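Local coordinates for flavin reductase (PDB 5CHO) that reduces flavin as the reductase component of a bacterial two-component tryptophan halogenase, probably passing reduced FAD to the halogenase partner, at the interface of chains A and B. Sequence-based numbering; all coordinates share one arbitrary frame. Chains: chain A/B, Flavin reductase.

Contact 1: the interface of chains A and B. Residues chain A 145, 147, 167, 170-172; chain B 31, 37, 40.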
# COMPACT_ATOMS: atom_id res chain seq x y z
N ALA A 145 -4.38 -8.63 12.44
CA ALA A 145 -3.55 -9.70 11.88
C ALA A 145 -2.08 -9.58 12.29
O ALA A 145 -1.60 -8.49 12.61
CB ALA A 145 -3.66 -9.70 10.36
N PHE A 147 2.02 -10.83 11.09
CA PHE A 147 2.95 -11.43 10.13
C PHE A 147 4.34 -11.46 10.74
O PHE A 147 4.74 -10.53 11.44
CB PHE A 147 3.02 -10.65 8.81
CG PHE A 147 1.70 -10.48 8.11
CD1 PHE A 147 1.27 -11.39 7.16
CD2 PHE A 147 0.89 -9.39 8.41
CE1 PHE A 147 0.05 -11.22 6.52
CE2 PHE A 147 -0.32 -9.21 7.77
CZ PHE A 147 -0.74 -10.13 6.82
N LEU A 167 7.33 -14.25 4.02
CA LEU A 167 6.57 -14.62 5.21
C LEU A 167 7.07 -15.92 5.82
O LEU A 167 7.31 -16.89 5.10
CB LEU A 167 5.08 -14.73 4.86
CG LEU A 167 4.42 -13.42 4.40
CD1 LEU A 167 2.93 -13.58 4.13
CD2 LEU A 167 4.66 -12.32 5.41
N ALA A 170 1.91 -16.12 9.28
CA ALA A 170 0.85 -15.17 9.03
C ALA A 170 -0.38 -15.72 9.71
O ALA A 170 -0.60 -16.94 9.73
CB ALA A 170 0.62 -14.97 7.54
N GLU A 171 -1.18 -14.83 10.27
CA GLU A 171 -2.29 -15.24 11.11
C GLU A 171 -3.30 -14.12 11.19
O GLU A 171 -2.95 -12.97 11.47
CB GLU A 171 -1.81 -15.59 12.52
CG GLU A 171 -2.90 -16.10 13.45
CD GLU A 171 -2.39 -16.33 14.86
OE1 GLU A 171 -1.17 -16.16 15.09
OE2 GLU A 171 -3.21 -16.67 15.73
N ARG A 172 -4.56 -14.45 10.93
CA ARG A 172 -5.62 -13.47 11.03
C ARG A 172 -6.42 -13.66 12.30
O ARG A 172 -6.75 -14.79 12.67
CB ARG A 172 -6.56 -13.55 9.84
CG ARG A 172 -7.52 -12.39 9.83
CD ARG A 172 -8.36 -12.38 8.59
NE ARG A 172 -9.08 -11.12 8.48
CZ ARG A 172 -10.01 -10.88 7.56
NH1 ARG A 172 -10.35 -11.82 6.70
NH2 ARG A 172 -10.61 -9.70 7.54
N LEU B 31 0.11 -21.24 4.77
CA LEU B 31 0.90 -20.27 4.03
C LEU B 31 1.01 -20.60 2.54
O LEU B 31 1.28 -19.72 1.73
CB LEU B 31 2.30 -20.18 4.64
CG LEU B 31 2.42 -19.57 6.03
CD1 LEU B 31 3.86 -19.61 6.50
CD2 LEU B 31 1.90 -18.14 6.03
N LEU B 37 -4.32 -17.18 2.69
CA LEU B 37 -3.35 -16.09 2.78
C LEU B 37 -3.92 -14.80 2.22
O LEU B 37 -3.67 -13.72 2.76
CB LEU B 37 -2.06 -16.47 2.04
CG LEU B 37 -0.83 -15.56 2.14
CD1 LEU B 37 -0.44 -15.19 3.57
CD2 LEU B 37 0.33 -16.25 1.44
N ILE B 40 -5.86 -13.28 4.96
CA ILE B 40 -5.11 -12.57 5.99
C ILE B 40 -4.70 -11.20 5.45
O ILE B 40 -4.88 -10.18 6.11
CB ILE B 40 -3.85 -13.33 6.46
CG1 ILE B 40 -4.17 -14.81 6.71
CG2 ILE B 40 -3.28 -12.67 7.72
CD1 ILE B 40 -2.98 -15.65 7.13

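Contact 2: the interface of chains A and B. Residues chain A 43, 45, 182-183; chain B 100, 144, 178, 180, 189, 191.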
# COMPACT_ATOMS: atom_id res chain seq x y z
N SER A 43 -4.88 11.14 -0.43
CA SER A 43 -6.17 10.80 -1.02
C SER A 43 -6.36 9.29 -1.12
O SER A 43 -7.49 8.81 -1.20
CB SER A 43 -6.29 11.43 -2.41
OG SER A 43 -5.42 10.81 -3.34
N ALA A 45 -6.52 5.97 0.70
CA ALA A 45 -6.71 5.44 2.04
C ALA A 45 -5.84 4.21 2.27
O ALA A 45 -5.52 3.48 1.33
CB ALA A 45 -8.18 5.10 2.27
N HIS A 182 -6.52 8.28 6.24
CA HIS A 182 -6.94 8.93 5.00
C HIS A 182 -7.09 10.44 5.17
O HIS A 182 -7.59 10.92 6.19
CB HIS A 182 -8.27 8.35 4.53
CG HIS A 182 -8.77 8.96 3.27
ND1 HIS A 182 -9.86 9.81 3.23
CD2 HIS A 182 -8.34 8.85 1.99
CE1 HIS A 182 -10.07 10.19 1.98
NE2 HIS A 182 -9.16 9.63 1.21
N SER A 183 -6.64 11.18 4.15
CA SER A 183 -6.68 12.64 4.17
C SER A 183 -5.97 13.17 5.41
O SER A 183 -6.35 14.20 5.97
CB SER A 183 -8.13 13.16 4.12
OG SER A 183 -8.57 13.29 2.79
N VAL B 100 -7.11 7.61 -8.38
CA VAL B 100 -7.54 7.14 -7.07
C VAL B 100 -9.06 7.24 -7.04
O VAL B 100 -9.61 8.32 -7.25
CB VAL B 100 -6.90 7.97 -5.94
CG1 VAL B 100 -7.40 7.50 -4.59
CG2 VAL B 100 -5.38 7.86 -6.00
N LEU B 144 -10.66 10.90 -7.02
CA LEU B 144 -10.16 11.70 -5.91
C LEU B 144 -8.83 12.36 -6.25
O LEU B 144 -8.51 13.43 -5.75
CB LEU B 144 -10.01 10.81 -4.68
CG LEU B 144 -11.30 10.18 -4.15
CD1 LEU B 144 -11.00 9.32 -2.95
CD2 LEU B 144 -12.31 11.27 -3.79
N ALA B 178 -14.49 7.99 -0.37
CA ALA B 178 -13.44 7.25 -1.05
C ALA B 178 -13.80 5.77 -1.14
O ALA B 178 -14.48 5.24 -0.27
CB ALA B 178 -12.11 7.42 -0.32
N VAL B 180 -12.97 2.02 -0.76
CA VAL B 180 -12.07 1.24 0.07
C VAL B 180 -12.32 -0.25 -0.12
O VAL B 180 -13.46 -0.69 -0.27
CB VAL B 180 -12.23 1.62 1.56
CG1 VAL B 180 -11.58 0.58 2.46
CG2 VAL B 180 -11.63 2.99 1.79
N LEU B 189 -15.77 5.07 2.28
CA LEU B 189 -15.21 5.79 3.42
C LEU B 189 -15.64 7.25 3.38
O LEU B 189 -15.26 7.98 2.47
CB LEU B 189 -13.68 5.70 3.43
CG LEU B 189 -12.99 6.47 4.57
CD1 LEU B 189 -13.19 5.78 5.91
CD2 LEU B 189 -11.51 6.63 4.28
N ASP B 191 -15.87 11.13 3.63
CA ASP B 191 -14.90 12.22 3.70
C ASP B 191 -15.54 13.45 3.09
O ASP B 191 -16.33 13.36 2.16
CB ASP B 191 -13.60 11.87 2.98
CG ASP B 191 -12.49 12.89 3.25
OD1 ASP B 191 -12.43 13.41 4.38
OD2 ASP B 191 -11.68 13.16 2.33

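Contact 3: the interface of chains A and B. Residues chain A 144, 172, 175, 178, 191; chain B 42-43, 182-183.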
# COMPACT_ATOMS: atom_id res chain seq x y z
N LEU A 144 -5.66 -6.82 14.05
CA LEU A 144 -6.46 -7.55 13.08
C LEU A 144 -5.70 -8.74 12.50
O LEU A 144 -6.31 -9.73 12.11
CB LEU A 144 -6.91 -6.61 11.95
CG LEU A 144 -7.76 -5.42 12.41
CD1 LEU A 144 -8.21 -4.59 11.21
CD2 LEU A 144 -8.94 -5.86 13.26
N ARG A 172 -4.56 -14.45 10.93
CA ARG A 172 -5.62 -13.47 11.03
C ARG A 172 -6.42 -13.66 12.30
O ARG A 172 -6.75 -14.79 12.67
CB ARG A 172 -6.56 -13.55 9.84
CG ARG A 172 -7.52 -12.39 9.83
CD ARG A 172 -8.36 -12.38 8.59
NE ARG A 172 -9.08 -11.12 8.48
CZ ARG A 172 -10.01 -10.88 7.56
NH1 ARG A 172 -10.35 -11.82 6.70
NH2 ARG A 172 -10.61 -9.70 7.54
N ARG A 175 -12.20 -10.34 13.33
CA ARG A 175 -12.52 -9.15 12.56
C ARG A 175 -13.26 -8.18 13.45
O ARG A 175 -14.25 -8.53 14.10
CB ARG A 175 -13.36 -9.51 11.35
CG ARG A 175 -12.59 -10.29 10.32
CD ARG A 175 -13.52 -10.84 9.26
NE ARG A 175 -14.32 -9.79 8.64
CZ ARG A 175 -15.30 -10.03 7.77
NH1 ARG A 175 -15.60 -11.27 7.43
NH2 ARG A 175 -15.98 -9.02 7.25
N ALA A 178 -11.52 -1.42 11.86
CA ALA A 178 -10.14 -1.27 11.41
C ALA A 178 -9.67 0.17 11.48
O ALA A 178 -10.45 1.11 11.29
CB ALA A 178 -10.01 -1.79 9.99
N ASP A 191 -16.24 -3.06 10.80
CA ASP A 191 -16.13 -4.41 10.27
C ASP A 191 -16.50 -5.39 11.37
O ASP A 191 -16.19 -5.17 12.53
CB ASP A 191 -14.71 -4.67 9.76
CG ASP A 191 -14.60 -5.97 8.97
OD1 ASP A 191 -15.55 -6.32 8.26
OD2 ASP A 191 -13.54 -6.63 9.08
N SER B 42 -6.24 -9.50 3.42
CA SER B 42 -7.40 -8.63 3.23
C SER B 42 -7.73 -7.84 4.49
O SER B 42 -8.54 -6.92 4.46
CB SER B 42 -8.61 -9.46 2.79
OG SER B 42 -9.20 -10.15 3.89
N SER B 43 -7.11 -8.21 5.61
CA SER B 43 -7.33 -7.50 6.87
C SER B 43 -6.78 -6.08 6.81
O SER B 43 -7.23 -5.20 7.54
CB SER B 43 -6.67 -8.26 8.02
OG SER B 43 -5.25 -8.16 7.94
N HIS B 182 -11.61 -3.77 1.75
CA HIS B 182 -11.22 -4.39 3.02
C HIS B 182 -12.02 -5.66 3.27
O HIS B 182 -13.23 -5.70 3.04
CB HIS B 182 -11.41 -3.43 4.19
CG HIS B 182 -11.02 -4.01 5.51
ND1 HIS B 182 -11.95 -4.34 6.48
CD2 HIS B 182 -9.81 -4.33 6.02
CE1 HIS B 182 -11.32 -4.84 7.53
NE2 HIS B 182 -10.03 -4.85 7.28
N SER B 183 -11.33 -6.69 3.76
CA SER B 183 -11.93 -8.00 4.00
C SER B 183 -12.59 -8.51 2.72
O SER B 183 -13.62 -9.18 2.75
CB SER B 183 -12.94 -7.93 5.16
OG SER B 183 -12.30 -8.17 6.41

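Contact 4: the interface of chains A and B. Residues chain A 77, 79, 157, 162; chain B 69, 77, 162, 164.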
# COMPACT_ATOMS: atom_id res chain seq x y z
N LEU A 77 5.85 -6.16 1.36
CA LEU A 77 6.84 -5.09 1.42
C LEU A 77 6.41 -3.95 2.33
O LEU A 77 5.22 -3.76 2.60
CB LEU A 77 7.16 -4.56 0.02
CG LEU A 77 6.15 -3.75 -0.80
CD1 LEU A 77 5.96 -2.32 -0.28
CD2 LEU A 77 6.62 -3.72 -2.25
N CYS A 79 7.88 0.32 3.04
CA CYS A 79 8.83 1.36 2.67
C CYS A 79 9.26 2.12 3.91
O CYS A 79 8.43 2.68 4.63
CB CYS A 79 8.23 2.31 1.64
SG CYS A 79 7.62 1.48 0.16
N ALA A 157 14.99 3.31 -3.22
CA ALA A 157 13.78 3.99 -3.65
C ALA A 157 13.80 5.43 -3.15
O ALA A 157 12.92 5.84 -2.38
CB ALA A 157 12.55 3.25 -3.16
N ILE A 162 12.72 0.07 -0.10
CA ILE A 162 11.64 -0.90 -0.12
C ILE A 162 12.14 -2.22 0.45
O ILE A 162 13.00 -2.87 -0.15
CB ILE A 162 11.09 -1.12 -1.54
CG1 ILE A 162 10.54 0.20 -2.10
CG2 ILE A 162 9.99 -2.17 -1.54
CD1 ILE A 162 10.42 0.22 -3.61
N VAL B 69 5.98 6.35 -1.98
CA VAL B 69 7.30 5.80 -1.65
C VAL B 69 8.30 6.84 -1.17
O VAL B 69 8.99 6.63 -0.17
CB VAL B 69 7.89 5.07 -2.87
CG1 VAL B 69 9.34 4.68 -2.61
CG2 VAL B 69 7.05 3.85 -3.21
N LEU B 77 4.85 3.39 -6.03
CA LEU B 77 4.98 2.06 -6.62
C LEU B 77 3.64 1.35 -6.74
O LEU B 77 2.71 1.67 -6.01
CB LEU B 77 5.98 1.22 -5.81
CG LEU B 77 5.62 0.74 -4.39
CD1 LEU B 77 4.63 -0.42 -4.41
CD2 LEU B 77 6.86 0.38 -3.59
N ILE B 162 7.53 -5.20 -8.76
CA ILE B 162 7.31 -3.90 -8.14
C ILE B 162 7.69 -2.81 -9.13
O ILE B 162 8.87 -2.65 -9.46
CB ILE B 162 8.15 -3.72 -6.86
CG1 ILE B 162 7.83 -4.82 -5.84
CG2 ILE B 162 7.91 -2.34 -6.25
CD1 ILE B 162 8.91 -5.02 -4.79
N VAL B 164 8.24 0.94 -9.79
CA VAL B 164 8.46 2.23 -9.12
C VAL B 164 8.36 3.34 -10.15
O VAL B 164 9.08 3.33 -11.15
CB VAL B 164 9.85 2.29 -8.43
CG1 VAL B 164 10.00 3.59 -7.64
CG2 VAL B 164 10.06 1.09 -7.52

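Contact 1: the interface of chains A and B
The ring of A:Phe147 meets B:Ile40 with its outer rim: CZ lies 3.7 Å from the CG2 methyl of B:Ile40, and the neighbouring CE1 is almost as near. In this split-barrel flavin reductase, that methyl sits to one side of the ring plane and beyond the rim, not over the ring centre, and the two side chains run past each other in opposite senses. The other flat group at this spot is the peptide joining A:Ala170 to A:Glu171, where CD1 of B:Ile40 lies 3.7 Å from C, the carbonyl carbon of A:Ala170. Helix 34-41 of chain B thus lays its isoleucine against strands 145-157 and 169-172 of chain A. The branches divide the work because CG2 stands opposite the backbone N while CG1 points the other way from the carbonyl carbon (chi1 -45°). CG2 of B:Ile40 also lies 4.0 Å from CB of A:Ala145 and touches CB of A:Arg172; CD1 of B:Ile40 is 3.7 Å from CB of A:Ala170. An alanine at B:Ile40 is likely to leave a gap between the phenylalanine rim and strand 169-172, with the A:Ala170 peptide losing its methyl cover. Beside it, CD2 of B:Leu31 packs 3.7 Å from CB of A:Ala170. Further along, CD1 of B:Leu37 meets CD1 of A:Leu167 at 3.8 Å, the two leucines crossing at a slant.

Contact 2: the interface of chains A and B
The hydroxyl OG of A:Ser183 gives a hydrogen bond of 3.2 Å to OD2 of the B:Asp191 carboxylate, approaching from above the carboxylate plane, 37° out of it. This is a loop-to-loop link between two flavin-reductase-like domains, beside strand 178-182 of chain A. The same OD2 of B:Asp191 lies 3.4 Å from CE1 of A:His182, with the imidazole and carboxylate planes nearly perpendicular, 80° apart. OG of A:Ser183 hangs over one face of that imidazole, toward its rim. With a leucine in place of B:Asp191, the serine hydroxyl would probably be left without this acceptor and free to turn, and the CE1 side of the imidazole would lose its negative neighbour. The histidine ring swings away from its own backbone N (chi1 -180°), which carries it across to chain B. CD2 of B:Leu189 lies 3.7 Å from CB of A:His182, the side chains passing antiparallel. CB of B:Ala178 is 4.0 Å from NE2 of A:His182. At the ring edge, in plane, NE2 of A:His182 makes a weak hydrogen bond of 3.0 Å to O of A:Ser43. That A:Ser43 O also touches CG1 of B:Val100 at 3.6 Å. CB of A:Ala45 rests against CG2 of B:Val180.

Contact 3: the interface of chains A and B
The turn that follows strand 178-182 of chain B brings B:Ser183 up against two neighbouring arginines of chain A, close to the carboxylate of A:Asp191. NH2 of A:Arg172 donates a short hydrogen bond of 2.5 Å to OG of B:Ser183, lying in the guanidinium plane but bent at the hydrogen (136°). Extended from CG to NE, A:Arg172 carries its guanidinium across to B:Ser183; CD of A:Arg175 lies over one guanidinium face toward its rim, and N of B:Ser43, farther off, over the rim of the other. A:Arg175, bent at chi3 (56°), instead grips A:Asp191 side-on. NH2 of A:Arg175 makes a salt bridge of 2.9 Å to the syn lone pair of A:Asp191 OD1, and NE gives a straight bond of 3.3 Å to OD2. This pairing holds the carboxylate in orientation, and A:Asp191 OD2 also receives a weak bond of 3.3 Å from OG of B:Ser183. The same A:Asp191 OD2 lies 3.2 Å from CE1 of B:His182, carboxylate and ring planes 79° apart. NE2 of B:His182 donates at 2.8 Å to O of B:Ser43, which lies in the ring plane. This polar network between the subunits is likely to contribute to holding the pair together.

Contact 4: the interface of chains A and B
A:Leu77, B:Leu77, A:Ile162 and B:Ile162 sit on extended strands, 74-81 and 160-167, whereas the backbone departs from the extended form within strand 67-71 at B:Val69 (psi -46°) and at A:Ala157 (psi 61°), the last residue of strand 145-157. Among the residues here, the side chains from the two subunits meet mainly through methyl groups. CD1 of A:Ile162 reaches CD2 of B:Leu77 at 3.6 Å, tip to tip, and the reversed pair does the same, with CD2 of A:Leu77 3.7 Å from CD1 of B:Ile162. The leucines place CG between the backbone N and the carbonyl carbon, an uncommon choice for leucine (chi1 70° in A:Leu77), and it is from this setting that CD2 is presented to the isoleucine. CD1 of A:Ile162 has a second neighbour end-on, CG2 of B:Val164 at 4.0 Å; the methyl touches both partners, which are set roughly at right angles as seen from it. SG of A:Cys79 also lies 4.0 Å from CD2 of B:Leu77, roughly at right angles to the isoleucine. CB of A:Ala157 packs 3.6 Å from CG1 of B:Val69, and CG2, the other branch of that valine, turns toward the cysteine sulfur. The leucines and isoleucines that meet end to end lie about the two-fold axis, where strands 74-81 and 160-167 of one domain face those of its copy and form an apolar seam.

Contacts 1 and 3 lie about 11 Å apart between the centres of their C-alpha atoms and share A:Arg172, whose stem belongs to the first and whose guanidinium serves the second. Contact 2 repeats much of contact 3 with the chains exchanged, A:Ser43 and A:His182 there answering to B:Ser43 and B:His182, and its centre is about 17 Å from contact 3 and 25 Å from contact 1. Contact 4 stands 20 to 23 Å from the others, centre to centre. The interface is thus broad and two-fold, as would fit a dimer, though the structure alone does not show that it persists in solution.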